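Local coordinates for cell wall binding protein cwp8 (Peptoclostridium difficile, PDB 5J6Q) that probably attaches to the clostridial cell wall through three CWB2 modules as part of the S-layer-associated protein coat, at residues Lys499-Ala503 against Glu553-Gln558; Tyr517-Asp521 against Gly576-Ala580; Tyr509-Ala513 against Ser543-Ile547; Ile322-Leu326 against Glu427-Met431; Ser293-Thr297 against Gly528-Asp532. All coordinates share one frame. Residue numbers count along the deposited sequence, not the author numbering.

Contact 1 of 5, residues Lys499-Ala503 against Glu553-Gln558. With SO4 (sulfate ion), chain B.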
loop_
_atom_site.group_PDB
_atom_site.type_symbol
_atom_site.label_atom_id
_atom_site.label_comp_id
_atom_site.label_asym_id
_atom_site.label_seq_id
_atom_site.Cartn_x
_atom_site.Cartn_y
_atom_site.Cartn_z
ATOM N N LYS A 499 10.550 -20.384 22.583
ATOM C CA LYS A 499 10.584 -18.959 22.578
ATOM C C LYS A 499 11.680 -18.550 23.660
ATOM O O LYS A 499 12.453 -17.606 23.383
ATOM C CB LYS A 499 9.240 -18.285 22.866
ATOM C CG LYS A 499 8.255 -18.572 21.742
ATOM C CD LYS A 499 6.893 -18.223 22.077
ATOM C CE LYS A 499 6.716 -16.760 21.807
ATOM N NZ LYS A 499 6.791 -16.476 20.382
ATOM N N ASP A 500 11.742 -19.243 24.795
ATOM C CA ASP A 500 12.805 -18.982 25.766
ATOM C C ASP A 500 14.153 -19.356 25.181
ATOM O O ASP A 500 15.096 -18.640 25.381
ATOM C CB ASP A 500 12.586 -19.701 27.069
ATOM C CG ASP A 500 11.294 -19.329 27.684
ATOM O OD1 ASP A 500 10.885 -18.098 27.549
ATOM O OD2 ASP A 500 10.620 -20.255 28.238
ATOM N N THR A 501 14.270 -20.444 24.450
ATOM C CA THR A 501 15.579 -20.705 23.788
ATOM C C THR A 501 15.963 -19.600 22.801
ATOM O O THR A 501 17.145 -19.183 22.727
ATOM C CB THR A 501 15.487 -22.004 23.039
ATOM O OG1 THR A 501 15.139 -23.036 24.000
ATOM C CG2 THR A 501 16.748 -22.344 22.252
ATOM N N ASN A 502 14.989 -19.178 21.971
ATOM C CA ASN A 502 15.251 -18.128 20.999
ATOM C C ASN A 502 15.718 -16.927 21.773
ATOM O O ASN A 502 16.760 -16.355 21.359
ATOM C CB ASN A 502 14.028 -17.785 20.196
ATOM C CG ASN A 502 14.205 -16.831 19.093
ATOM O OD1 ASN A 502 13.505 -15.748 19.082
ATOM N ND2 ASN A 502 15.013 -17.136 18.129
ATOM N N ALA A 503 15.007 -16.521 22.882
ATOM C CA ALA A 503 15.501 -15.380 23.675
ATOM C C ALA A 503 16.938 -15.617 24.154
ATOM O O ALA A 503 17.739 -14.669 24.062
ATOM C CB ALA A 503 14.602 -15.051 24.921
ATOM N N GLU A 553 2.017 -13.254 19.810
ATOM C CA GLU A 553 2.892 -12.300 20.524
ATOM C C GLU A 553 4.148 -12.924 21.123
ATOM O O GLU A 553 4.255 -14.113 21.417
ATOM C CB GLU A 553 2.100 -11.514 21.647
ATOM C CG GLU A 553 1.709 -12.385 22.852
ATOM C CD GLU A 553 1.374 -11.552 24.127
ATOM O OE1 GLU A 553 1.160 -12.168 25.201
ATOM O OE2 GLU A 553 1.328 -10.277 24.062
ATOM N N LEU A 554 5.153 -12.064 21.284
ATOM C CA LEU A 554 6.427 -12.445 21.916
ATOM C C LEU A 554 6.302 -12.958 23.282
ATOM O O LEU A 554 5.431 -12.536 24.012
ATOM C CB LEU A 554 7.308 -11.214 22.112
ATOM C CG LEU A 554 7.826 -10.541 20.869
ATOM C CD1 LEU A 554 8.854 -9.421 21.244
ATOM C CD2 LEU A 554 8.479 -11.516 20.041
ATOM N N SER A 555 7.142 -13.884 23.650
ATOM C CA SER A 555 7.145 -14.154 25.052
ATOM C C SER A 555 7.774 -12.959 25.795
ATOM O O SER A 555 8.472 -12.106 25.177
ATOM C CB SER A 555 7.986 -15.395 25.364
ATOM O OG SER A 555 9.395 -15.171 25.262
ATOM N N LYS A 556 7.547 -12.928 27.126
ATOM C CA LYS A 556 8.159 -11.959 27.990
ATOM C C LYS A 556 9.658 -12.127 27.918
ATOM O O LYS A 556 10.376 -11.090 27.795
ATOM C CB LYS A 556 7.624 -12.147 29.454
ATOM C CG LYS A 556 6.298 -11.416 29.633
ATOM C CD LYS A 556 5.937 -11.205 31.115
ATOM C CE LYS A 556 5.544 -12.499 31.804
ATOM N NZ LYS A 556 4.135 -12.900 31.525
ATOM N N SER A 557 10.156 -13.368 27.985
ATOM C CA SER A 557 11.628 -13.602 27.878
ATOM C C SER A 557 12.209 -12.972 26.549
ATOM O O SER A 557 13.283 -12.345 26.529
ATOM C CB SER A 557 11.914 -15.105 27.950
ATOM O OG SER A 557 11.311 -15.670 26.778
ATOM N N GLN A 558 11.444 -13.064 25.424
ATOM C CA GLN A 558 11.854 -12.437 24.169
ATOM C C GLN A 558 11.751 -10.950 24.208
ATOM O O GLN A 558 12.687 -10.241 23.747
ATOM C CB GLN A 558 11.007 -12.936 22.974
ATOM C CG GLN A 558 11.419 -14.411 22.575
ATOM C CD GLN A 558 10.337 -14.961 21.535
ATOM O OE1 GLN A 558 9.178 -14.712 21.695
ATOM N NE2 GLN A 558 10.765 -15.555 20.358
HETATM S S SO4 B . 6.800 -15.817 29.394
HETATM O O1 SO4 B . 6.746 -15.549 30.924
HETATM O O2 SO4 B . 5.713 -14.971 28.694
HETATM O O3 SO4 B . 6.510 -17.270 29.165
HETATM O O4 SO4 B . 8.282 -15.566 28.882
#
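Lys499 and Gln558 bury the most surface, nearly half of the total. Lys499 starts extended (chi1 m, chi2 t) then curls through two p torsions, so its CE lies 3.4 Å from Ser555 N and its NZ makes a weak hydrogen bond to Gln558 OE1 at 3.2 Å; the same ammonium bonds Thr550. Gln558, in an m, t rotamer, uses OE1 to accept from Ser555 N (2.9 Å), while its NE2 donates to Asn502 OD1 (3.0 Å) and to Leu549 O. The t rotamer of Asn502 brings its ND2 to Ser432. In the CWB2 module this joins helix 498-509 to the N terminus of helix 556-565, where Ser555 is the N-cap and a sulfate accepts from Lys556 N (3.2 Å, O2) and Ser557 N (3.0 Å, O4). The p rotamers of both serines line up their hydroxyls: Ser555 OG donates to Ser557 OG at a very short 2.5 Å, and Ser557 OG to Asp500 OD1 at 2.6 Å. Ala503 CB rests 3.4 Å from Ser557 O.

Contact 2 of 5, residues Tyr517-Asp521 against Gly576-Ala580. With SO4 (sulfate ion), chain H.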
loop_
_atom_site.group_PDB
_atom_site.type_symbol
_atom_site.label_atom_id
_atom_site.label_comp_id
_atom_site.label_asym_id
_atom_site.label_seq_id
_atom_site.Cartn_x
_atom_site.Cartn_y
_atom_site.Cartn_z
ATOM N N TYR A 517 15.382 -9.884 12.125
ATOM C CA TYR A 517 14.486 -10.587 11.237
ATOM C C TYR A 517 13.403 -11.338 12.132
ATOM O O TYR A 517 13.705 -11.672 13.286
ATOM C CB TYR A 517 15.300 -11.643 10.519
ATOM C CG TYR A 517 16.154 -11.052 9.406
ATOM C CD1 TYR A 517 17.343 -10.407 9.682
ATOM C CD2 TYR A 517 15.760 -11.132 8.078
ATOM C CE1 TYR A 517 18.130 -9.863 8.680
ATOM C CE2 TYR A 517 16.528 -10.577 7.054
ATOM C CZ TYR A 517 17.718 -9.946 7.371
ATOM O OH TYR A 517 18.453 -9.351 6.403
ATOM N N VAL A 518 12.189 -11.657 11.616
ATOM C CA VAL A 518 11.212 -12.419 12.504
ATOM C C VAL A 518 10.520 -13.488 11.637
ATOM O O VAL A 518 10.227 -13.199 10.468
ATOM C CB VAL A 518 10.220 -11.387 13.154
ATOM C CG1 VAL A 518 9.538 -10.487 12.147
ATOM C CG2 VAL A 518 9.156 -12.086 13.984
ATOM N N ALA A 519 10.268 -14.715 12.184
ATOM C CA ALA A 519 9.667 -15.737 11.375
ATOM C C ALA A 519 8.781 -16.646 12.236
ATOM O O ALA A 519 8.948 -16.669 13.435
ATOM C CB ALA A 519 10.803 -16.567 10.768
ATOM N N LYS A 520 7.898 -17.444 11.644
ATOM C CA LYS A 520 6.970 -18.267 12.559
ATOM C C LYS A 520 7.684 -19.202 13.315
ATOM O O LYS A 520 8.644 -19.777 12.819
ATOM C CB LYS A 520 5.968 -18.947 11.640
ATOM C CG LYS A 520 5.052 -17.851 11.137
ATOM C CD LYS A 520 3.846 -18.455 10.366
ATOM C CE LYS A 520 4.212 -18.740 8.977
ATOM N NZ LYS A 520 3.190 -19.603 8.426
ATOM N N ASP A 521 7.284 -19.428 14.530
ATOM C CA ASP A 521 7.987 -20.399 15.390
ATOM C C ASP A 521 7.470 -21.890 15.362
ATOM O O ASP A 521 8.022 -22.744 16.023
ATOM C CB ASP A 521 7.827 -19.868 16.829
ATOM C CG ASP A 521 6.313 -19.702 17.236
ATOM O OD1 ASP A 521 5.431 -20.158 16.487
ATOM O OD2 ASP A 521 6.037 -19.130 18.303
ATOM N N GLY A 576 7.814 -14.480 5.463
ATOM C CA GLY A 576 6.563 -15.288 5.525
ATOM C C GLY A 576 5.369 -14.485 5.962
ATOM O O GLY A 576 5.461 -13.261 6.209
ATOM N N GLU A 577 4.241 -15.157 6.075
ATOM C CA GLU A 577 2.949 -14.541 6.408
ATOM C C GLU A 577 2.345 -15.201 7.637
ATOM O O GLU A 577 2.868 -16.218 8.081
ATOM C CB GLU A 577 1.949 -14.744 5.197
ATOM C CG GLU A 577 2.295 -13.879 4.027
ATOM C CD GLU A 577 2.158 -12.387 4.276
ATOM O OE1 GLU A 577 2.870 -11.627 3.578
ATOM O OE2 GLU A 577 1.356 -11.976 5.141
ATOM N N GLY A 578 1.277 -14.662 8.231
ATOM C CA GLY A 578 0.737 -15.344 9.431
ATOM C C GLY A 578 1.392 -14.924 10.749
ATOM O O GLY A 578 1.271 -15.588 11.768
ATOM N N ILE A 579 2.166 -13.824 10.749
ATOM C CA ILE A 579 2.741 -13.383 12.000
ATOM C C ILE A 579 1.849 -12.293 12.466
ATOM O O ILE A 579 1.555 -11.377 11.710
ATOM C CB ILE A 579 4.253 -12.948 11.825
ATOM C CG1 ILE A 579 5.220 -14.230 11.628
ATOM C CG2 ILE A 579 4.622 -12.193 13.088
ATOM C CD1 ILE A 579 6.537 -13.912 10.897
ATOM N N ALA A 580 1.388 -12.362 13.726
ATOM C CA ALA A 580 0.459 -11.347 14.296
ATOM C C ALA A 580 1.096 -9.918 14.189
ATOM O O ALA A 580 2.275 -9.771 14.560
ATOM C CB ALA A 580 0.269 -11.678 15.768
HETATM S S SO4 H . 16.559 -7.645 4.201
HETATM O O1 SO4 H . 16.025 -8.743 5.021
HETATM O O2 SO4 H . 15.386 -7.120 3.264
HETATM O O3 SO4 H . 17.130 -6.460 4.916
HETATM O O4 SO4 H . 17.588 -8.454 3.587
#
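Apolar packing holds these segments together, since no hydrogen bond crosses between them. Ile579 points its CB toward the strand and contributes the largest share from its side: CD1 lies 3.7 Å from Ala519 CA and 4.4 Å from Val518 CG2, and CG1 meets the aliphatic CG of Lys520 at 3.7 Å. Ile584 of helix 581-590 touches both Val518 and Ile579, extending this apolar patch.

Lys520 makes the closest approach, to the loop backbone. Its CE is 3.0 Å from Glu577 O as the chain crosses the loop, but NZ, 3.4 Å from that oxygen, has a poor angle for bonding and is instead hydrogen-bonded to Gln529. The loop can bend round the lysine because Gly576 and Gly578 adopt positive phi angles (85° and 87°) that call for glycine; a CB on Gly578 would come only 3.5 Å from Lys520 CD.

Near the strand's start Tyr517 OH is hydrogen-bonded to Ser543 and to a less surely placed sulfate that Lys515 and Lys571 also bind. Strands 516-519 and 572-575 are neighbours, and the loops after them meet at the C-terminal edge of the parallel sheet, as in alpha/beta folds such as the Toprim-like CWB2 module.

Contact 3 of 5, residues Tyr509-Ala513 against Ser543-Ile547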
loop_
_atom_site.group_PDB
_atom_site.type_symbol
_atom_site.label_atom_id
_atom_site.label_comp_id
_atom_site.label_asym_id
_atom_site.label_seq_id
_atom_site.Cartn_x
_atom_site.Cartn_y
_atom_site.Cartn_z
ATOM N N TYR A 509 24.283 -13.761 21.618
ATOM C CA TYR A 509 25.088 -13.388 20.500
ATOM C C TYR A 509 24.805 -12.109 19.764
ATOM O O TYR A 509 25.586 -11.865 18.836
ATOM C CB TYR A 509 24.898 -14.463 19.445
ATOM C CG TYR A 509 25.420 -15.817 19.887
ATOM C CD1 TYR A 509 24.556 -16.893 20.050
ATOM C CD2 TYR A 509 26.775 -16.039 20.070
ATOM C CE1 TYR A 509 25.028 -18.163 20.371
ATOM C CE2 TYR A 509 27.270 -17.314 20.369
ATOM C CZ TYR A 509 26.393 -18.367 20.511
ATOM O OH TYR A 509 26.860 -19.621 20.747
ATOM N N TYR A 510 23.759 -11.314 20.121
ATOM C CA TYR A 510 23.450 -10.283 19.169
ATOM C C TYR A 510 23.476 -8.894 19.668
ATOM O O TYR A 510 22.892 -8.033 19.018
ATOM C CB TYR A 510 22.066 -10.601 18.546
ATOM C CG TYR A 510 22.187 -11.744 17.550
ATOM C CD1 TYR A 510 21.794 -13.030 17.890
ATOM C CD2 TYR A 510 22.705 -11.519 16.278
ATOM C CE1 TYR A 510 21.925 -14.074 16.970
ATOM C CE2 TYR A 510 22.844 -12.540 15.364
ATOM C CZ TYR A 510 22.441 -13.844 15.722
ATOM O OH TYR A 510 22.579 -14.863 14.817
ATOM N N ALA A 511 24.198 -8.628 20.792
ATOM C CA ALA A 511 24.316 -7.290 21.290
ATOM C C ALA A 511 24.829 -6.414 20.091
ATOM O O ALA A 511 25.703 -6.868 19.333
ATOM C CB ALA A 511 25.327 -7.256 22.476
ATOM N N GLY A 512 24.311 -5.217 19.914
ATOM C CA GLY A 512 24.801 -4.416 18.811
ATOM C C GLY A 512 24.246 -4.713 17.413
ATOM O O GLY A 512 24.597 -3.957 16.506
ATOM N N ALA A 513 23.377 -5.770 17.188
ATOM C CA ALA A 513 22.901 -6.017 15.831
ATOM C C ALA A 513 22.115 -4.750 15.325
ATOM O O ALA A 513 21.438 -4.038 16.116
ATOM C CB ALA A 513 21.982 -7.284 15.782
ATOM N N SER A 543 23.459 -10.420 7.159
ATOM C CA SER A 543 23.262 -9.132 7.855
ATOM C C SER A 543 23.770 -9.182 9.339
ATOM O O SER A 543 23.433 -8.265 10.083
ATOM C CB SER A 543 21.754 -8.753 7.866
ATOM O OG SER A 543 21.168 -8.672 6.571
ATOM N N LYS A 544 24.499 -10.252 9.782
ATOM C CA LYS A 544 24.916 -10.397 11.218
ATOM C C LYS A 544 23.739 -10.079 12.141
ATOM O O LYS A 544 23.895 -9.403 13.165
ATOM C CB LYS A 544 26.096 -9.493 11.532
ATOM C CG LYS A 544 27.132 -9.518 10.368
ATOM C CD LYS A 544 28.483 -8.826 10.768
ATOM C CE LYS A 544 29.724 -9.553 10.212
ATOM N NZ LYS A 544 29.669 -9.816 8.748
ATOM N N ALA A 545 22.541 -10.659 11.817
ATOM C CA ALA A 545 21.365 -10.228 12.530
ATOM C C ALA A 545 20.639 -11.515 12.995
ATOM O O ALA A 545 20.827 -12.572 12.415
ATOM C CB ALA A 545 20.447 -9.421 11.502
ATOM N N PRO A 546 19.866 -11.430 14.067
ATOM C CA PRO A 546 19.157 -12.634 14.551
ATOM C C PRO A 546 17.692 -12.845 13.888
ATOM O O PRO A 546 17.131 -11.957 13.258
ATOM C CB PRO A 546 18.991 -12.321 16.024
ATOM C CG PRO A 546 18.572 -10.845 15.967
ATOM C CD PRO A 546 19.724 -10.306 15.020
ATOM N N ILE A 547 17.122 -14.038 14.105
ATOM C CA ILE A 547 15.798 -14.327 13.643
ATOM C C ILE A 547 14.978 -14.476 14.953
ATOM O O ILE A 547 15.257 -15.351 15.743
ATOM C CB ILE A 547 15.697 -15.594 12.781
ATOM C CG1 ILE A 547 16.426 -15.362 11.454
ATOM C CG2 ILE A 547 14.088 -15.924 12.506
ATOM C CD1 ILE A 547 16.479 -16.602 10.492
HETATM O O HOH W 1 23.203 -14.141 12.244
#
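Tyr510 gives up more surface than any other residue here, its ring lying against the chain from Lys544 to Pro546. The pyrrolidine of Pro546 packs on it: CB of Pro546 stands 3.4 Å from the centroid of the Tyr510 ring and 11° off its normal, a clear CH-pi contact, while Pro546 N also lies over that face, 3.4 Å from Tyr510 CE2. The phenol end is tied in by a water that bonds Tyr510 OH (2.7 Å) and donates to Ala545 O (2.9 Å). Both segments are helix-to-strand connections of one CWB2 module, leading from helices 498-509 and 531-542 into the adjacent parallel strands 516-519 and 547-549; the latter helix ends in a Schellman motif with Lys544, at positive phi, as its C-prime residue. A type II turn from Tyr510 to Ala513, closed by Ala513 N to Tyr510 O at 3.0 Å, brings Ala513 back to the same proline, with its CB 3.8 Å from Pro546 CD. Ala435 and Arg436 of helix 434-438 also touch the Tyr510 side chain.

Contact 4 of 5, residues Ile322-Leu326 against Glu427-Met431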
loop_
_atom_site.group_PDB
_atom_site.type_symbol
_atom_site.label_atom_id
_atom_site.label_comp_id
_atom_site.label_asym_id
_atom_site.label_seq_id
_atom_site.Cartn_x
_atom_site.Cartn_y
_atom_site.Cartn_z
ATOM N N ILE A 322 12.931 -29.973 7.883
ATOM C CA ILE A 322 13.374 -28.919 8.782
ATOM C C ILE A 322 14.773 -29.171 9.275
ATOM O O ILE A 322 15.598 -28.233 9.249
ATOM C CB ILE A 322 12.373 -28.796 9.951
ATOM C CG1 ILE A 322 11.015 -28.520 9.364
ATOM C CG2 ILE A 322 12.782 -27.720 10.909
ATOM C CD1 ILE A 322 11.039 -27.209 8.496
ATOM N N VAL A 323 15.086 -30.419 9.706
ATOM C CA VAL A 323 16.460 -30.565 10.242
ATOM C C VAL A 323 17.553 -30.430 9.169
ATOM O O VAL A 323 18.577 -29.792 9.440
ATOM C CB VAL A 323 16.609 -31.893 11.026
ATOM C CG1 VAL A 323 18.074 -32.230 11.262
ATOM C CG2 VAL A 323 15.877 -31.799 12.364
ATOM N N ASP A 324 17.358 -31.008 7.984
ATOM C CA ASP A 324 18.379 -30.906 6.955
ATOM C C ASP A 324 18.504 -29.455 6.573
ATOM O O ASP A 324 19.609 -28.953 6.333
ATOM C CB ASP A 324 17.984 -31.728 5.713
ATOM C CG ASP A 324 17.597 -33.166 5.996
ATOM O OD1 ASP A 324 18.026 -33.701 7.033
ATOM O OD2 ASP A 324 16.856 -33.760 5.162
ATOM N N GLY A 325 17.357 -28.769 6.492
ATOM C CA GLY A 325 17.374 -27.369 6.146
ATOM C C GLY A 325 18.078 -26.465 7.146
ATOM O O GLY A 325 18.920 -25.672 6.755
ATOM N N LEU A 326 17.744 -26.554 8.444
ATOM C CA LEU A 326 18.364 -25.628 9.407
ATOM C C LEU A 326 19.843 -25.914 9.465
ATOM O O LEU A 326 20.647 -24.980 9.530
ATOM C CB LEU A 326 17.678 -25.716 10.806
ATOM C CG LEU A 326 17.935 -26.977 11.644
ATOM C CD1 LEU A 326 19.229 -26.833 12.428
ATOM C CD2 LEU A 326 16.806 -27.145 12.666
ATOM N N GLU A 427 14.331 -29.427 16.513
ATOM C CA GLU A 427 14.410 -28.394 15.446
ATOM C C GLU A 427 13.866 -26.976 15.828
ATOM O O GLU A 427 14.402 -26.004 15.367
ATOM C CB GLU A 427 13.728 -28.870 14.179
ATOM C CG GLU A 427 12.238 -29.054 14.299
ATOM C CD GLU A 427 11.818 -30.470 13.963
ATOM O OE1 GLU A 427 12.576 -31.152 13.237
ATOM O OE2 GLU A 427 10.738 -30.903 14.442
ATOM N N ALA A 428 12.851 -26.886 16.634
ATOM C CA ALA A 428 12.326 -25.620 17.031
ATOM C C ALA A 428 13.361 -24.855 17.923
ATOM O O ALA A 428 13.253 -23.650 17.912
ATOM C CB ALA A 428 11.076 -25.845 17.810
ATOM N N ASP A 429 14.299 -25.571 18.707
ATOM C CA ASP A 429 15.354 -24.908 19.517
ATOM C C ASP A 429 16.529 -24.609 18.648
ATOM O O ASP A 429 17.235 -23.603 18.853
ATOM C CB ASP A 429 15.919 -25.783 20.667
ATOM C CG ASP A 429 14.992 -25.913 21.827
ATOM O OD1 ASP A 429 14.048 -25.054 21.965
ATOM O OD2 ASP A 429 15.176 -26.839 22.609
ATOM N N ALA A 430 16.781 -25.523 17.720
ATOM C CA ALA A 430 17.923 -25.463 16.830
ATOM C C ALA A 430 17.877 -24.327 15.867
ATOM O O ALA A 430 18.882 -23.636 15.756
ATOM C CB ALA A 430 18.036 -26.770 16.079
ATOM N N MET A 431 16.733 -24.115 15.158
ATOM C CA MET A 431 16.515 -23.047 14.204
ATOM C C MET A 431 16.966 -21.681 14.699
ATOM O O MET A 431 17.282 -20.830 13.917
ATOM C CB MET A 431 15.041 -22.937 13.988
ATOM C CG MET A 431 14.733 -22.098 12.894
ATOM S SD MET A 431 15.179 -22.975 11.352
ATOM C CE MET A 431 14.200 -24.455 11.571
#
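Ile322, in the first turn of its helix, starts the contact with a single methyl serving two neighbours: CG2 lies 3.6 Å from Glu427 CB and 3.6 Å from Met431 CE. The rest of its side chain leads away from this partner, toward Leu530, Val531 and Leu534. Val323 follows with CG2 3.5 Å from Glu427 OE1, a van der Waals approach to a carboxylate whose OE2 is hydrogen-bonded to Asn527. One turn on from Ile322, Leu326 buries more surface than any other residue of the pair. Its CD2 touches both CB of Ala430 (3.6 Å) and CB of Glu427 (3.8 Å), and its own CB rests 3.7 Å from Met431 SD. No hydrogen bond crosses between the segments. Helices 322-327 and 427-430 each follow the first strand of their own four-stranded parallel sheet, 313-318 and 418-423. With helix 531-542 touching both Ile322 and Met431, this is a largely apolar helix-helix interface where the three CWB2 modules meet, consistent with a pseudo-threefold arrangement.

Contact 5 of 5, residues Ser293-Thr297 against Gly528-Asp532. With SO4 (sulfate ion), chain D.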
loop_
_atom_site.group_PDB
_atom_site.type_symbol
_atom_site.label_atom_id
_atom_site.label_comp_id
_atom_site.label_asym_id
_atom_site.label_seq_id
_atom_site.Cartn_x
_atom_site.Cartn_y
_atom_site.Cartn_z
ATOM N N SER A 293 3.208 -19.219 -0.563
ATOM C CA SER A 293 3.514 -20.546 0.025
ATOM C C SER A 293 4.980 -20.573 0.471
ATOM O O SER A 293 5.692 -19.574 0.234
ATOM C CB SER A 293 3.238 -21.660 -0.996
ATOM O OG SER A 293 4.161 -21.608 -2.092
ATOM N N ARG A 294 5.428 -21.632 1.115
ATOM C CA ARG A 294 6.840 -21.780 1.519
ATOM C C ARG A 294 7.762 -21.734 0.297
ATOM O O ARG A 294 8.874 -21.140 0.351
ATOM C CB ARG A 294 7.030 -23.085 2.320
ATOM C CG ARG A 294 6.773 -24.370 1.486
ATOM C CD ARG A 294 6.692 -25.621 2.397
ATOM N NE ARG A 294 5.794 -25.404 3.521
ATOM C CZ ARG A 294 5.979 -25.916 4.741
ATOM N NH1 ARG A 294 5.120 -25.642 5.717
ATOM N NH2 ARG A 294 7.017 -26.703 4.990
ATOM N N PHE A 295 7.314 -22.297 -0.829
ATOM C CA PHE A 295 8.088 -22.189 -2.124
ATOM C C PHE A 295 8.246 -20.728 -2.594
ATOM O O PHE A 295 9.359 -20.341 -2.946
ATOM C CB PHE A 295 7.375 -22.967 -3.318
ATOM C CG PHE A 295 7.128 -24.393 -2.902
ATOM C CD1 PHE A 295 5.848 -24.824 -2.576
ATOM C CD2 PHE A 295 8.180 -25.288 -2.778
ATOM C CE1 PHE A 295 5.625 -26.134 -2.124
ATOM C CE2 PHE A 295 7.961 -26.590 -2.324
ATOM C CZ PHE A 295 6.677 -27.000 -1.991
ATOM N N THR A 296 7.135 -19.895 -2.594
ATOM C CA THR A 296 7.307 -18.509 -3.116
ATOM C C THR A 296 8.001 -17.593 -2.058
ATOM O O THR A 296 8.774 -16.670 -2.435
ATOM C CB THR A 296 6.015 -17.971 -3.660
ATOM O OG1 THR A 296 4.948 -18.283 -2.716
ATOM C CG2 THR A 296 5.705 -18.599 -5.034
ATOM N N THR A 297 7.772 -17.866 -0.750
ATOM C CA THR A 297 8.583 -17.155 0.273
ATOM C C THR A 297 10.044 -17.496 0.037
ATOM O O THR A 297 10.876 -16.567 0.021
ATOM C CB THR A 297 8.180 -17.562 1.678
ATOM O OG1 THR A 297 6.796 -17.194 1.838
ATOM C CG2 THR A 297 9.069 -16.919 2.761
ATOM N N GLY A 528 6.752 -27.999 10.631
ATOM C CA GLY A 528 6.949 -27.738 9.223
ATOM C C GLY A 528 6.940 -26.234 8.937
ATOM O O GLY A 528 7.569 -25.792 7.959
ATOM N N GLN A 529 6.271 -25.400 9.829
ATOM C CA GLN A 529 6.221 -23.950 9.559
ATOM C C GLN A 529 7.587 -23.238 9.871
ATOM O O GLN A 529 7.732 -22.039 9.650
ATOM C CB GLN A 529 5.072 -23.303 10.371
ATOM C CG GLN A 529 3.703 -23.728 9.813
ATOM C CD GLN A 529 3.516 -23.329 8.385
ATOM O OE1 GLN A 529 3.624 -22.190 8.012
ATOM N NE2 GLN A 529 3.128 -24.299 7.576
ATOM N N LEU A 530 8.541 -23.983 10.383
ATOM C CA LEU A 530 9.873 -23.448 10.642
ATOM C C LEU A 530 10.626 -23.309 9.334
ATOM O O LEU A 530 11.760 -22.762 9.311
ATOM C CB LEU A 530 10.634 -24.366 11.606
ATOM C CG LEU A 530 10.106 -24.188 13.090
ATOM C CD1 LEU A 530 10.863 -25.317 13.844
ATOM C CD2 LEU A 530 10.522 -22.814 13.746
ATOM N N VAL A 531 10.003 -23.742 8.219
ATOM C CA VAL A 531 10.754 -23.671 6.947
ATOM C C VAL A 531 11.110 -22.238 6.563
ATOM O O VAL A 531 12.156 -22.007 5.974
ATOM C CB VAL A 531 9.923 -24.340 5.826
ATOM C CG1 VAL A 531 8.576 -23.601 5.691
ATOM C CG2 VAL A 531 10.709 -24.303 4.493
ATOM N N ASP A 532 10.248 -21.256 6.903
ATOM C CA ASP A 532 10.573 -19.871 6.538
ATOM C C ASP A 532 11.901 -19.410 7.251
ATOM O O ASP A 532 12.767 -18.766 6.659
ATOM C CB ASP A 532 9.387 -18.944 6.903
ATOM C CG ASP A 532 8.185 -19.113 5.952
ATOM O OD1 ASP A 532 8.341 -19.766 4.874
ATOM O OD2 ASP A 532 7.136 -18.599 6.261
HETATM S S SO4 D . 2.775 -23.320 3.273
HETATM O O1 SO4 D . 2.602 -24.258 4.423
HETATM O O2 SO4 D . 1.586 -23.038 2.673
HETATM O O3 SO4 D . 3.605 -23.859 2.285
HETATM O O4 SO4 D . 3.400 -22.024 3.782
HETATM O O HOH W 2 10.428 -20.487 2.994
HETATM O O HOH W 3 5.525 -19.243 3.505
#
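Two nitrogen donors, Arg294 NH1 and Gln529 NE2, stand only 3.0 Å apart without bonding each other; a sulfate reconciles them, its O1 accepting from both Arg294 NH1 and Gln529 NE2 at 3.2 Å. The ion's O3 takes further bonds from Arg294 N (3.1 Å) and Arg294 NE (3.0 Å), so one arginine holds it with both backbone and guanidinium. Lys520 binds the other end of the Gln529 amide. The guanidinium also makes weak bonds to Gly528 O, from NH1 at 3.3 Å and NH2 at 3.2 Å, NH2 being hydrogen-bonded as well to the carbonyl of Glu319. Over one face of the group lies Val531, its CG1 3.5 Å from Arg294 NH2.

Farther along, Asp532 OD1 meets Thr297 CG2 at 3.6 Å and is reached through water: one water donates to Arg294 O (3.1 Å) and Asp532 OD1 (2.9 Å), another links Thr297 OG1 (2.9 Å), also bonded to Gly291 N, to Asp532 OD1 (3.2 Å).

Ser293 and Thr296 form a capping box at the start of helix 294-305. With Arg294 N donating at that N terminus, the sulfate, probably from the crystallisation liquor, occupies an anion-accepting site in the interface of the first and third CWB2 modules.

In the fold
Past the N-terminal domains, strand 286-289 joins the sheet of the third CWB2 module, and contact 5 opens directly after it. Its 230-residue loop encloses contact 4, which opens in the first module and closes in the second. Contacts 1, 3 and 2 then open in turn along helix 498-509 and into strand 516-519, before 528-532 closes contact 5; contact 5 thus crosses all three. Contact 3 closes next, nested inside contact 1, which closes at 553-558; contact 2 closes last, crossing both. Contacts 1 to 3 tie helices, strands and loops within the third module, whereas 4 and 5 join modules, meeting where Leu530 packs on Ala428 and Met431.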